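Local coordinates for extracellular solute-binding protein, family 1 (Bifidobacterium longum subsp. infantis, PDB 6FTH), which probably captures human milk oligosaccharides outside the cell and delivers them to an ABC transporter for uptake, at residues G297-D301 with N427-A431. Sequence-based numbering, arbitrary orientation.
Sequences GWSQD and NLLEA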
ATOM      1  N   GLY A 297      -6.823   1.366   9.787  1.00 11.95           N
ATOM      2  CA  GLY A 297      -6.915   2.320   8.703  1.00 10.62           C
ATOM      3  C   GLY A 297      -5.612   3.033   8.431  1.00 13.40           C
ATOM      4  O   GLY A 297      -4.549   2.661   8.941  1.00 13.15           O
ATOM      5  N   TRP A 298      -5.716   4.087   7.611  1.00 13.56           N
ATOM      6  CA  TRP A 298      -4.599   4.870   7.081  1.00 12.91           C
ATOM      7  C   TRP A 298      -4.252   6.056   7.966  1.00 13.25           C
ATOM      8  O   TRP A 298      -3.083   6.249   8.316  1.00 13.73           O
ATOM      9  CB  TRP A 298      -5.008   5.381   5.690  1.00 13.44           C
ATOM     10  CG  TRP A 298      -4.093   6.360   5.035  1.00 13.67           C
ATOM     11  CD1 TRP A 298      -4.227   7.724   5.023  1.00 15.71           C
ATOM     12  CD2 TRP A 298      -2.931   6.067   4.263  1.00 13.93           C
ATOM     13  NE1 TRP A 298      -3.205   8.297   4.296  1.00 14.88           N
ATOM     14  CE2 TRP A 298      -2.395   7.297   3.822  1.00 13.67           C
ATOM     15  CE3 TRP A 298      -2.283   4.884   3.906  1.00 16.13           C
ATOM     16  CZ2 TRP A 298      -1.266   7.376   3.014  1.00 14.23           C
ATOM     17  CZ3 TRP A 298      -1.145   4.974   3.107  1.00 14.97           C
ATOM     18  CH2 TRP A 298      -0.650   6.203   2.685  1.00 15.77           C
ATOM     19  N   SER A 299      -5.252   6.865   8.331  1.00 13.49           N
ATOM     20  CA  SER A 299      -5.058   8.020   9.208  1.00 13.26           C
ATOM     21  C   SER A 299      -6.384   8.317   9.896  1.00 12.71           C
ATOM     22  O   SER A 299      -7.444   7.920   9.409  1.00 14.55           O
ATOM     23  CB  SER A 299      -4.593   9.253   8.429  1.00 16.44           C
ATOM     24  OG  SER A 299      -5.664   9.749   7.655  1.00 16.09           O
ATOM     25  N   GLN A 300      -6.313   9.014  11.033  1.00 15.62           N
ATOM     26  CA  GLN A 300      -7.557   9.363  11.721  1.00 15.38           C
ATOM     27  C   GLN A 300      -8.461  10.189  10.825  1.00 16.51           C
ATOM     28  O   GLN A 300      -9.675   9.973  10.797  1.00 16.87           O
ATOM     29  CB  GLN A 300      -7.295  10.047  13.048  1.00 15.81           C
ATOM     30  CG  GLN A 300      -6.477   9.223  14.005  1.00 15.67           C
ATOM     31  CD  GLN A 300      -5.018   9.608  13.959  1.00 18.42           C
ATOM     32  OE1 GLN A 300      -4.342   9.412  12.947  1.00 17.76           O
ATOM     33  NE2 GLN A 300      -4.516  10.176  15.055  1.00 18.70           N
ATOM     34  N   ASP A 301      -7.894  11.113  10.046  1.00 15.52           N
ATOM     35  CA  ASP A 301      -8.743  11.911   9.168  1.00 18.83           C
ATOM     36  C   ASP A 301      -9.445  11.044   8.137  1.00 18.76           C
ATOM     37  O   ASP A 301     -10.647  11.194   7.897  1.00 18.73           O
ATOM     38  CB  ASP A 301      -7.939  13.008   8.471  1.00 16.39           C
ATOM     39  CG  ASP A 301      -8.836  13.934   7.662  1.00 19.16           C
ATOM     40  OD1 ASP A 301      -9.440  14.858   8.259  1.00 21.53           O
ATOM     41  OD2 ASP A 301      -8.980  13.707   6.446  1.00 23.22           O
ATOM     42  N   ASN A 427      -0.574  13.729   7.965  1.00 12.88           N
ATOM     43  CA  ASN A 427      -1.436  12.823   8.708  1.00 15.80           C
ATOM     44  C   ASN A 427      -0.801  11.447   8.823  1.00 15.33           C
ATOM     45  O   ASN A 427      -0.802  10.850   9.900  1.00 14.90           O
ATOM     46  CB  ASN A 427      -2.787  12.711   8.020  1.00 13.35           C
ATOM     47  CG  ASN A 427      -3.653  13.972   8.190  1.00 14.51           C
ATOM     48  OD1 ASN A 427      -3.421  14.794   9.066  1.00 17.42           O
ATOM     49  ND2 ASN A 427      -4.657  14.080   7.370  1.00 16.03           N
ATOM     50  N   LEU A 428      -0.217  10.947   7.735  1.00 13.07           N
ATOM     51  CA  LEU A 428       0.415   9.631   7.791  1.00 13.22           C
ATOM     52  C   LEU A 428       1.634   9.640   8.708  1.00 12.92           C
ATOM     53  O   LEU A 428       1.826   8.719   9.520  1.00 12.19           O
ATOM     54  CB  LEU A 428       0.799   9.170   6.384  1.00 11.88           C
ATOM     55  CG  LEU A 428       1.382   7.756   6.412  1.00 12.26           C
ATOM     56  CD1 LEU A 428       0.324   6.750   6.729  1.00 13.61           C
ATOM     57  CD2 LEU A 428       2.061   7.434   5.079  1.00 14.94           C
ATOM     58  N   LEU A 429       2.477  10.662   8.590  1.00 13.61           N
ATOM     59  CA  LEU A 429       3.629  10.795   9.475  1.00 14.46           C
ATOM     60  C   LEU A 429       3.207  10.718  10.940  1.00 16.82           C
ATOM     61  O   LEU A 429       3.806   9.985  11.745  1.00 16.04           O
ATOM     62  CB  LEU A 429       4.289  12.152   9.211  1.00 18.55           C
ATOM     63  CG  LEU A 429       5.757  12.365   8.838  1.00 31.28           C
ATOM     64  CD1 LEU A 429       6.203  13.740   9.380  1.00 26.86           C
ATOM     65  CD2 LEU A 429       6.707  11.272   9.271  1.00 22.60           C
ATOM     66  N   GLU A 430       2.153  11.457  11.298  1.00 13.97           N
ATOM     67  CA  GLU A 430       1.672  11.461  12.672  1.00 16.72           C
ATOM     68  C   GLU A 430       1.125  10.093  13.063  1.00 15.34           C
ATOM     69  O   GLU A 430       1.393   9.599  14.170  1.00 15.94           O
ATOM     70  CB  GLU A 430       0.601  12.542  12.837  1.00 18.57           C
ATOM     71  CG  GLU A 430       1.180  13.930  12.840  1.00 24.99           C
ATOM     72  CD  GLU A 430       2.079  14.174  14.033  1.00 32.22           C
ATOM     73  OE1 GLU A 430       1.681  13.817  15.165  1.00 35.54           O
ATOM     74  OE2 GLU A 430       3.191  14.711  13.838  1.00 43.87           O
ATOM     75  N   ALA A 431       0.367   9.467  12.173  1.00 15.01           N
ATOM     76  CA  ALA A 431      -0.182   8.149  12.464  1.00 15.04           C
ATOM     77  C   ALA A 431       0.907   7.104  12.654  1.00 12.54           C
ATOM     78  O   ALA A 431       0.663   6.089  13.315  1.00 13.02           O
ATOM     79  CB  ALA A 431      -1.119   7.695  11.352  1.00 14.34           C
TER
HETATM   80  O   HOH W   1      -5.044  11.556   5.627  1.00 17.66           O
HETATM   81  O   HOH W   2      -2.904  11.372  11.611  1.00 18.09           O
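The indole of W298 lies against L428: CD1 of L428 sits over the face of the W298 six-membered ring, 3.9 Å from its centroid and 6° off the normal, a CH-pi contact, while W298 CH2 meets L428 CD2 at 3.8 Å. D424, a turn before L428 on helix 423-432, accepts a hydrogen bond from W298 NE1, so one helix meets the indole with both an apolar group and a polar one. Beyond the ring the contact passes to small groups. The methyl of A431 points toward the turn, 3.9 Å from W298 O, and S299 and A431 have the closest CA atoms, 5.9 Å apart. S299 CB packs on N427 CB at 3.9 Å, and S299 OG, at the N-cap of helix 300-304, accepts a hydrogen bond from A302 N.

Between 297-301 and 427-431 themselves, the polar groups meet through water. One water joins S299 OG (2.8 Å) to N427 ND2 (3.1 Å); another donates to both Q300 OE1 and N427 O, each at 2.8 Å. D301 CB touches N427 ND2 at 3.6 Å, while D301 OD1 forms a salt bridge with K308 NZ. The example illustrates how strand 292-297 leads through a serine N-cap into helix 300-304, with helix 423-432 packed over the junction and L428 and A431 touching H154 of the neighbouring strand 154-158, consistent with an alpha/beta lobe of type 2 periplasmic-binding proteins.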